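Local coordinates for putative O-GlcNAcase nagJ (Clostridium perfringens, PDB 6PV5), which probably cleaves the glycosidic bonds of terminal N-acetylhexosamine residues as a family 84 glycoside hydrolase, this chain carrying the catalytic barrel with a domain on either side in sequence, at residues 182-186 / 455-460; 266-272 / 303-308; 281-285 / 320-325; 440-444 / 547-553; 479-483 / 540-545. All blocks are in the same frame, centred on the assembly; numbering follows the deposited sequence.

Contact 1: residues 182-186 / 455-460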
# COMPACT_ATOMS: atom_id res chain seq x y z
N ASP A 182 -19.35 6.22 -5.37
CA ASP A 182 -18.00 5.96 -4.89
C ASP A 182 -17.02 7.04 -5.31
O ASP A 182 -17.08 7.55 -6.43
CB ASP A 182 -17.51 4.59 -5.38
CG ASP A 182 -16.37 3.98 -4.56
OD1 ASP A 182 -16.12 4.44 -3.41
OD2 ASP A 182 -15.76 3.02 -5.05
N GLU A 183 -16.08 7.34 -4.41
CA GLU A 183 -15.02 8.31 -4.63
C GLU A 183 -13.97 8.18 -3.51
O GLU A 183 -14.26 7.69 -2.43
CB GLU A 183 -15.58 9.74 -4.63
CG GLU A 183 -16.34 10.08 -3.36
CD GLU A 183 -16.94 11.48 -3.27
OE1 GLU A 183 -16.90 12.21 -4.29
OE2 GLU A 183 -17.46 11.83 -2.19
N PRO A 184 -12.74 8.66 -3.75
CA PRO A 184 -11.64 8.49 -2.79
C PRO A 184 -11.49 9.51 -1.66
O PRO A 184 -11.68 10.71 -1.88
CB PRO A 184 -10.41 8.65 -3.70
CG PRO A 184 -10.85 9.61 -4.80
CD PRO A 184 -12.32 9.32 -5.00
N SER A 185 -11.07 9.02 -0.49
CA SER A 185 -10.71 9.83 0.67
C SER A 185 -9.50 10.71 0.36
O SER A 185 -9.45 11.87 0.76
CB SER A 185 -10.41 8.97 1.87
OG SER A 185 -11.51 8.13 2.20
N PHE A 186 -8.48 10.13 -0.28
CA PHE A 186 -7.26 10.88 -0.54
C PHE A 186 -7.11 11.01 -2.05
O PHE A 186 -7.39 10.06 -2.76
CB PHE A 186 -6.01 10.18 0.03
CG PHE A 186 -5.98 10.02 1.53
CD1 PHE A 186 -5.29 10.93 2.33
CD2 PHE A 186 -6.61 8.96 2.15
CE1 PHE A 186 -5.27 10.78 3.71
CE2 PHE A 186 -6.58 8.81 3.53
CZ PHE A 186 -5.90 9.72 4.31
N TYR A 455 -7.34 1.84 2.61
CA TYR A 455 -7.32 2.94 3.54
C TYR A 455 -7.31 4.26 2.76
O TYR A 455 -8.04 5.17 3.13
CB TYR A 455 -6.09 2.90 4.45
CG TYR A 455 -5.94 4.16 5.28
CD1 TYR A 455 -6.76 4.40 6.38
CD2 TYR A 455 -5.01 5.12 4.93
CE1 TYR A 455 -6.63 5.55 7.14
CE2 TYR A 455 -4.87 6.28 5.68
CZ TYR A 455 -5.70 6.50 6.77
OH TYR A 455 -5.53 7.64 7.50
N GLY A 456 -6.46 4.33 1.73
CA GLY A 456 -6.30 5.50 0.89
C GLY A 456 -7.61 5.84 0.19
O GLY A 456 -7.97 7.02 0.06
N TRP A 457 -8.34 4.80 -0.23
CA TRP A 457 -9.56 5.01 -0.98
C TRP A 457 -10.71 5.36 -0.04
O TRP A 457 -11.56 6.17 -0.39
CB TRP A 457 -9.90 3.79 -1.86
CG TRP A 457 -11.11 4.04 -2.71
CD1 TRP A 457 -12.41 3.72 -2.41
CD2 TRP A 457 -11.15 4.73 -3.97
NE1 TRP A 457 -13.23 4.13 -3.42
CE2 TRP A 457 -12.50 4.77 -4.38
CE3 TRP A 457 -10.18 5.33 -4.78
CZ2 TRP A 457 -12.89 5.39 -5.56
CZ3 TRP A 457 -10.58 5.93 -5.96
CH2 TRP A 457 -11.92 5.96 -6.34
N ASN A 458 -10.76 4.72 1.13
CA ASN A 458 -11.93 4.80 1.99
C ASN A 458 -11.44 4.72 3.44
O ASN A 458 -11.59 3.68 4.08
CB ASN A 458 -13.00 3.76 1.62
CG ASN A 458 -14.33 3.91 2.34
OD1 ASN A 458 -14.46 4.60 3.34
ND2 ASN A 458 -15.35 3.20 1.86
N SER A 459 -10.89 5.85 3.92
CA SER A 459 -10.27 5.92 5.23
C SER A 459 -11.32 5.90 6.32
O SER A 459 -11.11 5.35 7.41
CB SER A 459 -9.36 7.11 5.36
OG SER A 459 -10.07 8.32 5.18
N VAL A 460 -12.48 6.47 6.01
CA VAL A 460 -13.57 6.55 6.97
C VAL A 460 -14.06 5.16 7.36
O VAL A 460 -14.28 4.89 8.53
CB VAL A 460 -14.69 7.47 6.43
CG1 VAL A 460 -16.08 7.08 6.93
CG2 VAL A 460 -14.37 8.92 6.75
O HOH W 1 -14.27 7.39 0.41

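Contact 2: residues 266-272 / 303-308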
# COMPACT_ATOMS: atom_id res chain seq x y z
N PRO A 266 18.65 16.19 -6.11
CA PRO A 266 19.85 16.92 -6.52
C PRO A 266 20.70 17.38 -5.35
O PRO A 266 21.78 17.93 -5.53
CB PRO A 266 19.26 18.17 -7.17
CG PRO A 266 17.98 18.42 -6.40
CD PRO A 266 17.43 17.04 -6.10
N GLY A 267 20.17 17.14 -4.14
CA GLY A 267 20.65 17.78 -2.92
C GLY A 267 22.12 17.52 -2.60
O GLY A 267 22.73 18.34 -1.93
N LEU A 268 22.68 16.40 -3.07
CA LEU A 268 24.05 16.06 -2.71
C LEU A 268 25.08 17.07 -3.24
O LEU A 268 26.12 17.26 -2.61
CB LEU A 268 24.39 14.59 -3.03
CG LEU A 268 24.77 14.15 -4.45
CD1 LEU A 268 23.94 14.76 -5.58
CD2 LEU A 268 26.26 14.20 -4.72
N ASP A 269 24.81 17.73 -4.39
CA ASP A 269 25.84 18.61 -4.93
C ASP A 269 25.28 19.88 -5.58
O ASP A 269 26.07 20.73 -6.00
CB ASP A 269 26.78 17.85 -5.87
CG ASP A 269 26.16 17.46 -7.20
OD1 ASP A 269 24.95 17.73 -7.42
OD2 ASP A 269 26.89 16.90 -8.03
N ILE A 270 23.95 20.02 -5.67
CA ILE A 270 23.34 21.17 -6.32
C ILE A 270 23.92 22.46 -5.75
O ILE A 270 24.26 22.54 -4.57
CB ILE A 270 21.80 21.12 -6.28
CG1 ILE A 270 21.17 22.15 -7.22
CG2 ILE A 270 21.28 21.26 -4.85
CD1 ILE A 270 19.71 21.90 -7.55
N LYS A 271 24.08 23.45 -6.63
CA LYS A 271 24.53 24.78 -6.24
C LYS A 271 23.35 25.75 -6.33
O LYS A 271 22.45 25.60 -7.16
CB LYS A 271 25.77 25.18 -7.05
CG LYS A 271 27.12 24.71 -6.50
CD LYS A 271 27.44 25.34 -5.15
CE LYS A 271 28.92 25.34 -4.81
NZ LYS A 271 29.48 23.97 -4.71
N PHE A 272 23.34 26.73 -5.43
CA PHE A 272 22.26 27.69 -5.34
C PHE A 272 22.79 29.07 -5.71
O PHE A 272 22.08 29.89 -6.28
CB PHE A 272 21.67 27.70 -3.93
CG PHE A 272 21.13 26.39 -3.42
CD1 PHE A 272 19.89 25.92 -3.81
CD2 PHE A 272 21.86 25.63 -2.50
CE1 PHE A 272 19.39 24.72 -3.31
CE2 PHE A 272 21.35 24.44 -2.00
CZ PHE A 272 20.13 23.98 -2.41
N TRP A 303 14.47 16.66 -0.89
CA TRP A 303 15.64 17.06 -0.11
C TRP A 303 15.89 16.15 1.09
O TRP A 303 16.64 16.50 1.99
CB TRP A 303 15.54 18.53 0.33
CG TRP A 303 15.16 19.47 -0.77
CD1 TRP A 303 13.91 19.94 -1.05
CD2 TRP A 303 16.04 20.03 -1.77
NE1 TRP A 303 13.95 20.76 -2.15
CE2 TRP A 303 15.24 20.84 -2.60
CE3 TRP A 303 17.42 19.94 -2.02
CZ2 TRP A 303 15.78 21.56 -3.67
CZ3 TRP A 303 17.95 20.64 -3.08
CH2 TRP A 303 17.13 21.44 -3.89
N ASP A 304 15.23 14.99 1.14
CA ASP A 304 15.41 14.11 2.29
C ASP A 304 16.85 13.61 2.32
O ASP A 304 17.42 13.26 1.29
CB ASP A 304 14.42 12.94 2.31
CG ASP A 304 14.55 12.00 1.12
OD1 ASP A 304 14.50 12.48 -0.03
OD2 ASP A 304 14.68 10.78 1.35
N ASP A 305 17.42 13.56 3.53
CA ASP A 305 18.70 12.90 3.73
C ASP A 305 19.79 13.52 2.84
O ASP A 305 20.38 12.83 2.02
CB ASP A 305 18.57 11.37 3.54
CG ASP A 305 17.49 10.67 4.35
OD1 ASP A 305 17.45 10.83 5.61
OD2 ASP A 305 16.70 9.92 3.73
N ILE A 306 20.04 14.83 3.03
CA ILE A 306 21.22 15.49 2.48
C ILE A 306 21.87 16.39 3.54
O ILE A 306 21.49 16.37 4.72
CB ILE A 306 20.89 16.30 1.22
CG1 ILE A 306 19.78 17.33 1.47
CG2 ILE A 306 20.57 15.37 0.05
CD1 ILE A 306 19.86 18.56 0.61
N GLU A 307 22.84 17.19 3.07
CA GLU A 307 23.71 18.01 3.89
C GLU A 307 23.14 19.42 4.06
O GLU A 307 23.07 19.92 5.18
CB GLU A 307 25.12 18.06 3.30
N ASN A 308 22.77 20.06 2.95
CA ASN A 308 22.38 21.46 2.97
C ASN A 308 21.17 21.69 3.89
O ASN A 308 20.18 20.95 3.88
CB ASN A 308 22.27 22.05 1.56
CG ASN A 308 21.42 23.30 1.49
OD1 ASN A 308 20.29 23.25 1.01
ND2 ASN A 308 21.93 24.42 1.97

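Contact 3: residues 281-285 / 320-325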
# COMPACT_ATOMS: atom_id res chain seq x y z
N PHE A 281 20.45 25.14 -12.16
CA PHE A 281 19.03 25.32 -12.44
C PHE A 281 18.69 24.98 -13.89
O PHE A 281 17.61 24.44 -14.17
CB PHE A 281 18.50 26.70 -12.01
CG PHE A 281 17.00 26.72 -12.02
CD1 PHE A 281 16.30 27.01 -13.18
CD2 PHE A 281 16.28 26.31 -10.90
CE1 PHE A 281 14.92 26.96 -13.21
CE2 PHE A 281 14.89 26.25 -10.94
CZ PHE A 281 14.21 26.55 -12.10
N LYS A 282 19.58 25.33 -14.84
CA LYS A 282 19.34 25.03 -16.25
C LYS A 282 19.40 23.52 -16.48
O LYS A 282 18.56 22.94 -17.16
CB LYS A 282 20.31 25.82 -17.15
N ALA A 283 20.40 22.89 -15.85
CA ALA A 283 20.52 21.44 -15.83
C ALA A 283 19.19 20.80 -15.41
O ALA A 283 18.69 19.92 -16.10
CB ALA A 283 21.66 21.04 -14.92
N LEU A 284 18.60 21.33 -14.32
CA LEU A 284 17.37 20.80 -13.75
C LEU A 284 16.24 20.92 -14.76
O LEU A 284 15.50 19.96 -15.00
CB LEU A 284 17.05 21.52 -12.44
CG LEU A 284 15.74 21.16 -11.74
CD1 LEU A 284 15.66 19.67 -11.43
CD2 LEU A 284 15.59 21.97 -10.46
N ILE A 285 16.12 22.11 -15.37
CA ILE A 285 15.07 22.33 -16.35
C ILE A 285 15.25 21.34 -17.49
O ILE A 285 14.29 20.73 -17.94
CB ILE A 285 15.10 23.80 -16.83
CG1 ILE A 285 14.59 24.74 -15.74
CG2 ILE A 285 14.35 23.97 -18.16
CD1 ILE A 285 13.10 24.63 -15.48
N ARG A 320 10.77 28.33 -8.28
CA ARG A 320 11.21 28.62 -9.63
C ARG A 320 10.85 27.48 -10.57
O ARG A 320 10.31 27.72 -11.65
CB ARG A 320 12.71 28.93 -9.65
CG ARG A 320 13.13 29.82 -10.82
CD ARG A 320 14.64 29.97 -10.85
NE ARG A 320 15.09 30.32 -12.19
CZ ARG A 320 16.36 30.52 -12.51
NH1 ARG A 320 17.30 30.42 -11.59
NH2 ARG A 320 16.69 30.82 -13.76
N PHE A 321 11.12 26.23 -10.14
CA PHE A 321 10.84 25.07 -10.98
C PHE A 321 9.34 24.99 -11.24
O PHE A 321 8.91 24.67 -12.35
CB PHE A 321 11.38 23.78 -10.36
CG PHE A 321 11.21 22.55 -11.23
CD1 PHE A 321 12.19 22.16 -12.11
CD2 PHE A 321 10.04 21.80 -11.17
CE1 PHE A 321 12.03 21.03 -12.91
CE2 PHE A 321 9.87 20.68 -11.97
CZ PHE A 321 10.87 20.30 -12.84
N ASN A 322 8.56 25.25 -10.18
CA ASN A 322 7.11 25.21 -10.25
C ASN A 322 6.61 26.28 -11.23
O ASN A 322 5.66 26.06 -11.98
CB ASN A 322 6.55 25.46 -8.85
CG ASN A 322 5.06 25.24 -8.73
OD1 ASN A 322 4.54 24.21 -9.14
ND2 ASN A 322 4.38 26.18 -8.10
N LYS A 323 7.28 27.45 -11.20
CA LYS A 323 6.88 28.61 -11.98
C LYS A 323 7.31 28.44 -13.43
O LYS A 323 6.50 28.60 -14.34
CB LYS A 323 7.45 29.89 -11.35
CG LYS A 323 6.96 31.19 -11.98
CD LYS A 323 7.62 32.44 -11.40
CE LYS A 323 7.20 33.73 -12.07
NZ LYS A 323 7.76 33.86 -13.44
N GLU A 324 8.59 28.09 -13.64
CA GLU A 324 9.23 28.15 -14.95
C GLU A 324 9.14 26.82 -15.71
O GLU A 324 9.50 26.78 -16.89
CB GLU A 324 10.66 28.68 -14.82
CG GLU A 324 10.74 30.02 -14.10
CD GLU A 324 12.10 30.70 -14.02
OE1 GLU A 324 13.12 30.05 -14.32
OE2 GLU A 324 12.13 31.88 -13.64
N PHE A 325 8.64 25.75 -15.06
CA PHE A 325 8.46 24.45 -15.70
C PHE A 325 7.04 23.95 -15.49
O PHE A 325 6.28 23.84 -16.45
CB PHE A 325 9.55 23.44 -15.30
CG PHE A 325 9.40 22.10 -15.99
CD1 PHE A 325 10.03 21.84 -17.21
CD2 PHE A 325 8.54 21.13 -15.48
CE1 PHE A 325 9.84 20.64 -17.87
CE2 PHE A 325 8.34 19.92 -16.15
CZ PHE A 325 9.00 19.68 -17.33

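Contact 4: residues 440-444 / 547-553. With EDO (1,2-ethanediol), chain E.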
# COMPACT_ATOMS: atom_id res chain seq x y z
N ARG A 440 11.75 -4.14 -0.27
CA ARG A 440 12.44 -4.48 -1.51
C ARG A 440 11.86 -5.76 -2.10
O ARG A 440 12.07 -6.02 -3.29
CB ARG A 440 13.95 -4.54 -1.30
CG ARG A 440 14.47 -5.82 -0.66
CD ARG A 440 15.99 -5.84 -0.80
NE ARG A 440 16.61 -7.11 -0.44
CZ ARG A 440 17.03 -7.42 0.79
NH1 ARG A 440 16.91 -6.55 1.78
NH2 ARG A 440 17.56 -8.61 1.02
N PHE A 441 11.12 -6.53 -1.28
CA PHE A 441 10.49 -7.79 -1.69
C PHE A 441 9.10 -7.50 -2.22
O PHE A 441 8.17 -7.25 -1.45
CB PHE A 441 10.39 -8.78 -0.52
CG PHE A 441 11.71 -9.02 0.17
CD1 PHE A 441 12.71 -9.78 -0.45
CD2 PHE A 441 11.98 -8.44 1.40
CE1 PHE A 441 13.94 -9.96 0.17
CE2 PHE A 441 13.20 -8.64 2.04
CZ PHE A 441 14.18 -9.39 1.42
N SER A 442 8.97 -7.56 -3.55
CA SER A 442 7.81 -7.03 -4.23
C SER A 442 6.56 -7.83 -3.88
O SER A 442 5.56 -7.29 -3.41
CB SER A 442 8.02 -7.01 -5.72
OG SER A 442 6.82 -6.63 -6.36
N ASP A 443 6.58 -9.14 -4.15
CA ASP A 443 5.36 -9.91 -3.92
C ASP A 443 5.00 -9.89 -2.44
O ASP A 443 3.83 -9.81 -2.09
CB ASP A 443 5.40 -11.27 -4.62
CG ASP A 443 5.08 -11.13 -6.10
OD1 ASP A 443 3.88 -11.31 -6.47
OD2 ASP A 443 6.02 -10.84 -6.86
N ALA A 444 6.00 -9.90 -1.56
CA ALA A 444 5.73 -10.01 -0.13
C ALA A 444 5.13 -8.70 0.41
O ALA A 444 4.48 -8.70 1.46
CB ALA A 444 7.00 -10.41 0.61
N ASN A 547 1.28 -18.14 -5.84
CA ASN A 547 2.27 -17.11 -6.11
C ASN A 547 3.64 -17.63 -5.68
O ASN A 547 3.96 -17.62 -4.49
CB ASN A 547 1.88 -15.82 -5.37
CG ASN A 547 2.74 -14.63 -5.70
OD1 ASN A 547 3.92 -14.76 -6.02
ND2 ASN A 547 2.16 -13.45 -5.61
N LYS A 548 4.47 -18.06 -6.64
CA LYS A 548 5.74 -18.70 -6.33
C LYS A 548 6.85 -17.68 -6.02
O LYS A 548 7.80 -18.02 -5.31
CB LYS A 548 6.15 -19.67 -7.45
CG LYS A 548 5.14 -20.75 -7.80
CD LYS A 548 4.79 -21.65 -6.64
CE LYS A 548 3.69 -22.64 -6.97
NZ LYS A 548 3.37 -23.48 -5.78
N ALA A 549 6.80 -16.47 -6.58
CA ALA A 549 7.76 -15.46 -6.13
C ALA A 549 7.55 -15.19 -4.64
O ALA A 549 8.50 -15.07 -3.87
CB ALA A 549 7.63 -14.18 -6.95
N LEU A 550 6.27 -15.13 -4.24
CA LEU A 550 5.95 -14.90 -2.84
C LEU A 550 6.46 -16.06 -1.99
O LEU A 550 7.08 -15.86 -0.95
CB LEU A 550 4.43 -14.73 -2.70
CG LEU A 550 3.93 -14.53 -1.26
CD1 LEU A 550 4.71 -13.41 -0.58
CD2 LEU A 550 2.46 -14.19 -1.25
N LEU A 551 6.20 -17.29 -2.43
CA LEU A 551 6.63 -18.47 -1.69
C LEU A 551 8.15 -18.45 -1.50
O LEU A 551 8.65 -18.65 -0.39
CB LEU A 551 6.15 -19.73 -2.41
CG LEU A 551 6.70 -21.06 -1.90
CD1 LEU A 551 6.42 -21.26 -0.41
CD2 LEU A 551 6.12 -22.22 -2.73
N ASN A 552 8.89 -18.15 -2.58
CA ASN A 552 10.34 -18.10 -2.52
C ASN A 552 10.83 -17.01 -1.56
O ASN A 552 11.82 -17.21 -0.86
CB ASN A 552 10.95 -17.99 -3.92
CG ASN A 552 11.00 -19.34 -4.63
OD1 ASN A 552 11.17 -20.38 -4.00
ND2 ASN A 552 10.87 -19.33 -5.95
N GLN A 553 10.16 -15.85 -1.53
CA GLN A 553 10.61 -14.75 -0.68
C GLN A 553 10.49 -15.15 0.80
O GLN A 553 11.28 -14.72 1.63
CB GLN A 553 9.83 -13.48 -1.01
CG GLN A 553 10.41 -12.70 -2.18
CD GLN A 553 9.42 -11.72 -2.77
OE1 GLN A 553 8.33 -11.50 -2.24
NE2 GLN A 553 9.77 -11.16 -3.91
C1 EDO E . 18.06 -9.49 -3.30
O1 EDO E . 19.05 -9.26 -2.31
C2 EDO E . 16.70 -9.74 -2.74
O2 EDO E . 15.70 -8.81 -3.15
O HOH W 2 8.31 -10.27 -6.04

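Contact 5: residues 479-483 / 540-545. With EDO (1,2-ethanediol), chain C.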
# COMPACT_ATOMS: atom_id res chain seq x y z
N MET A 479 -5.41 -20.49 -0.19
CA MET A 479 -4.57 -20.72 0.98
C MET A 479 -4.68 -19.58 2.01
O MET A 479 -3.78 -19.41 2.84
CB MET A 479 -3.11 -20.89 0.55
CG MET A 479 -2.90 -22.13 -0.32
SD MET A 479 -3.49 -23.64 0.51
CE MET A 479 -2.29 -23.69 1.84
N LYS A 480 -5.77 -18.82 1.99
CA LYS A 480 -5.85 -17.59 2.78
C LYS A 480 -5.81 -17.90 4.28
O LYS A 480 -5.18 -17.16 5.03
CB LYS A 480 -7.11 -16.79 2.46
CG LYS A 480 -8.41 -17.53 2.75
CD LYS A 480 -9.66 -16.73 2.39
CE LYS A 480 -10.90 -17.59 2.32
NZ LYS A 480 -12.11 -16.77 2.58
N GLU A 481 -6.44 -19.00 4.71
CA GLU A 481 -6.47 -19.31 6.13
C GLU A 481 -5.08 -19.72 6.64
O GLU A 481 -4.71 -19.36 7.76
CB GLU A 481 -7.49 -20.39 6.50
CG GLU A 481 -8.95 -20.01 6.24
CD GLU A 481 -9.53 -18.82 7.00
OE1 GLU A 481 -9.02 -18.47 8.10
OE2 GLU A 481 -10.49 -18.22 6.48
N GLU A 482 -4.37 -20.54 5.86
CA GLU A 482 -3.02 -20.97 6.22
C GLU A 482 -2.11 -19.74 6.24
O GLU A 482 -1.31 -19.57 7.15
CB GLU A 482 -2.48 -21.98 5.20
CG GLU A 482 -3.15 -23.34 5.29
CD GLU A 482 -4.48 -23.50 4.56
OE1 GLU A 482 -4.98 -22.50 3.98
OE2 GLU A 482 -5.00 -24.62 4.56
N PHE A 483 -2.27 -18.85 5.26
CA PHE A 483 -1.43 -17.67 5.16
C PHE A 483 -1.60 -16.74 6.37
O PHE A 483 -0.62 -16.24 6.92
CB PHE A 483 -1.68 -16.92 3.85
CG PHE A 483 -0.51 -16.02 3.52
CD1 PHE A 483 -0.42 -14.75 4.09
CD2 PHE A 483 0.52 -16.47 2.71
CE1 PHE A 483 0.67 -13.94 3.82
CE2 PHE A 483 1.61 -15.65 2.44
CZ PHE A 483 1.69 -14.38 3.01
N LYS A 540 1.88 -26.90 3.82
CA LYS A 540 0.69 -26.70 3.00
C LYS A 540 0.89 -25.49 2.08
O LYS A 540 0.46 -25.51 0.93
CB LYS A 540 -0.57 -26.43 3.82
CG LYS A 540 -1.12 -27.56 4.68
CD LYS A 540 -2.02 -26.96 5.75
CE LYS A 540 -2.38 -27.88 6.91
NZ LYS A 540 -3.43 -28.86 6.54
N LEU A 541 1.52 -24.43 2.62
CA LEU A 541 1.80 -23.27 1.78
C LEU A 541 2.86 -23.61 0.72
O LEU A 541 2.74 -23.17 -0.41
CB LEU A 541 2.25 -22.10 2.66
CG LEU A 541 1.13 -21.46 3.47
CD1 LEU A 541 1.70 -20.58 4.56
CD2 LEU A 541 0.21 -20.67 2.53
N ARG A 542 3.88 -24.40 1.09
CA ARG A 542 4.93 -24.68 0.12
C ARG A 542 4.34 -25.50 -1.02
O ARG A 542 4.72 -25.36 -2.19
CB ARG A 542 6.14 -25.35 0.77
CG ARG A 542 7.34 -25.46 -0.16
CD ARG A 542 8.51 -26.06 0.60
NE ARG A 542 8.87 -25.32 1.79
CZ ARG A 542 8.62 -25.66 3.06
NH1 ARG A 542 7.95 -26.77 3.35
NH2 ARG A 542 9.02 -24.85 4.04
N SER A 543 3.33 -26.30 -0.69
CA SER A 543 2.69 -27.15 -1.67
C SER A 543 1.70 -26.39 -2.56
O SER A 543 1.62 -26.67 -3.75
CB SER A 543 2.08 -28.35 -0.99
OG SER A 543 1.19 -28.97 -1.88
N ASN A 544 0.92 -25.45 -2.00
CA ASN A 544 -0.29 -24.98 -2.66
C ASN A 544 -0.29 -23.48 -2.95
O ASN A 544 -1.17 -23.01 -3.66
CB ASN A 544 -1.54 -25.29 -1.85
CG ASN A 544 -1.71 -26.79 -1.69
OD1 ASN A 544 -1.58 -27.51 -2.67
ND2 ASN A 544 -1.88 -27.25 -0.46
N LEU A 545 0.63 -22.70 -2.39
CA LEU A 545 0.56 -21.27 -2.66
C LEU A 545 0.87 -21.00 -4.14
O LEU A 545 1.94 -21.35 -4.63
CB LEU A 545 1.54 -20.56 -1.73
CG LEU A 545 1.41 -19.04 -1.64
CD1 LEU A 545 0.05 -18.62 -1.07
CD2 LEU A 545 2.54 -18.50 -0.79
C1 EDO C . -7.86 -14.29 5.42
O1 EDO C . -8.66 -14.08 4.27
C2 EDO C . -8.55 -14.94 6.57
O2 EDO C . -9.58 -15.85 6.18

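Contact 1: residues 182-186 / 455-460
Trp457 lays one face of its indole against the backbone of Glu183 and the ring of Pro184. Pro184 CB makes a CH-pi contact, 3.8 Å from the centroid of the six-membered ring of Trp457. The indole edge is used as well: Trp457 NE1 donates to Asp182 OD1 at 2.9 Å. The carboxylate is turned 74° against the ring, and OD1 is met from above the carboxylate plane. Asp182 OD1 also takes the backbone N-H of Lys47. CG of Trp457 is anti to the backbone N (chi1 -176°), which swings the indole back beneath 182-184 although CB starts off away from them.

Ser185 grips the C-terminal end of helix 446-457. Its N donates to Trp457 O at 2.9 Å, and its OG reaches the same oxygen at 3.2 Å from the same face of the carbonyl. Water 1 donates to that oxygen too and ties it to Glu183 O. Ser185 OG in turn accepts from Ser459 N at 2.9 Å.

Phe186 N donates to Gly456 O at 3.2 Å. The Phe186 ring turns its edge to that oxygen, and its CE2 lies 3.7 Å from Tyr455 CE2.

Carbonyls of the last turn of the helix thus find donors in the linker between the N-terminal domain and the first strand of the (beta/alpha)8 barrel. The helix follows the eighth strand, so the contact lies where the barrel closes.

Contact 2: residues 266-272 / 303-308
Phe272 and Trp303 share one first torsion: each has CG beside the backbone N and opposite the carbonyl carbon (chi1 -58° and -49°). The side chains come from opposite directions and their rings meet obliquely, Phe272 CE1 lying 4.0 Å from Trp303 CH2. The planes are 40° apart. Trp303 pushes the rim of its six-membered ring into the 266-272 loop. Ile270 CG2 meets that rim in the ring plane, 3.8 Å from Trp303 CZ3. Pro266 CG is 4.0 Å from the same Trp303 CZ3.

Ile306 packs on the bare backbone of Gly267. Its CD1 sits 3.7 Å from Gly267 CA, and CG2 covers the peptide beyond. Asn308 brings OD1 to 3.4 Å from Phe272 CE2. That oxygen is hydrogen-bonded to Gln314 NE2, which should help fix the amide. Within the first loop, Pro266 O accepts from both Asp269 N and Ile270 N and holds the turn together.

The 303-308 loop carries Asp305, the predicted proton donor, whose OD1 is hydrogen-bonded to Tyr342 OH. The two loops follow barrel strands 259-264 and 298-302, third and fourth in order. Beyond them, Phe272 rests on Val317 of helix 311-326, and Trp303 reaches Leu318 of that helix and Thr337 of strand 336-338.

Contact 3: residues 281-285 / 320-325
Phe281 comes first and meets the side chain of Arg320 face on. The guanidinium lies flat on the ring, planes 6° apart and centres 4.0 Å apart, a stacked cation-pi pair. Arg320 CD adds a CH-pi contact over the middle of the same face, 3.7 Å from the Phe281 centroid. The extended arginine chain, straight from CG to NE, runs across the ring. The Phe281 ring edge points at Phe321 N. One turn on, Leu284 sets CG 3.7 Å from Phe321 CD1, the two side chains crossing at about a right angle. Ile285 ends the segment and slides CD1 past Phe325 CB at 3.7 Å. The axes of the two short helical segments come no closer than 11.3 Å, crossing at -54°, so side chains make the junction.

Arg320 has further holds. Its NE forms a salt bridge of 2.9 Å with Glu324 OE1, and NH1 forms one with Glu278. These bonds probably fix the guanidinium over Phe281 and offset its charge at the outer margin, while the inner part of the contact is hydrocarbon.

Contact 4: residues 440-444 / 547-553
Asp443 OD1 is gripped from two residues. Asn547 ND2 donates to it at 2.9 Å with an angle of 167°, and Lys446 NZ makes a salt bridge to it. The Asn547 bond comes in on the anti side, tilted out of the carboxylate plane, with the amide and carboxylate planes 82° apart. The other end of the Asn547 amide is the helix cap: OD1 accepts from Leu550 N at 3.0 Å. One amide therefore caps the helix and holds the loop. Asp443 OD2 rests near Ala549 CB at 3.7 Å.

Gln553 reaches the loop one turn further on. Its CG lies beside the backbone N (chi1 -85°) and the chain then extends, which brings the amide alongside the backbone of 442-444. OE1 accepts a weak bond from Ala444 N at 2.9 Å. Gln553 NE2 donates to water 2 at 2.7 Å. That water also accepts from Asp443 N at 2.8 Å and donates to Asp443 OD2, so it bridges loop and helix.

Van der Waals contacts surround these bonds. Leu550 CD1 packs 3.6 Å from Ala444 CA, and the Gln553 amide carbon lies against Phe441 CB.

The 440-444 loop follows the last barrel strand, 431-436, and runs into helix 446-457. It meets the first turns of helix 548-579, so the catalytic barrel joins the helical domain here.

Contact 5: residues 479-483 / 540-545
The CA atoms of Met479 and Leu545 are the closest pair across the contact, 6.3 Å apart, where helix 480-487 begins and helix 521-544 ends. Met479 has the largest share of the buried surface. Its chain bends at chi2 (-56°) and again at chi3 (-66°), which curls the thioether back, so that it crosses the Asn544 side chain at about a right angle. SD lies 3.5 Å from Asn544 CB, and CE comes to 3.4 Å from Lys540 O. Leu541 CD2 fits between the bases of the opposing chains, 3.9 Å from Met479 CB and 4.0 Å from Glu482 CB. Leu541 CD2 also meets the edge of the Phe483 ring, 4.2 Å from Phe483 CD2. Leu545 CD1 adds a looser touch to that ring.

Glu482 and Lys540 cross by their carbon chains, CG to CD 3.8 Å. Their charged atoms, OE2 and NZ, stay 4.9 Å apart, so attraction between them is probably modest.

Helix 548-579 backs this seam: Phe483 packs on its Leu550 and Leu554, and Leu541 on its Leu558. Helix 464-476 lies beside it, with Ala476 touching both Phe483 and Leu545.

In the fold
Contacts 2 and 3 belong to one part of the barrel, with centres 16 Å apart. Contact 2 joins the loops that follow strands 259-264 and 298-302, and contact 3 joins the helices those loops lead into. Contact 2 holds the predicted proton donor, Asp305. Contacts 4 and 5 form the second cluster, with centres 13 Å apart. They touch directly: Leu551 CD2 packs 3.5 Å from Arg542 O, and Leu551 CB lies 4.1 Å from Leu545 CD2. Contact 1 stands alone, about 16 Å from contact 4 between nearest atoms, and links the N-terminal domain to the barrel. Contacts 3 and 5 are furthest apart, centres 52 Å. The ethanediols near contacts 4 and 5 are probably crystallisation additives.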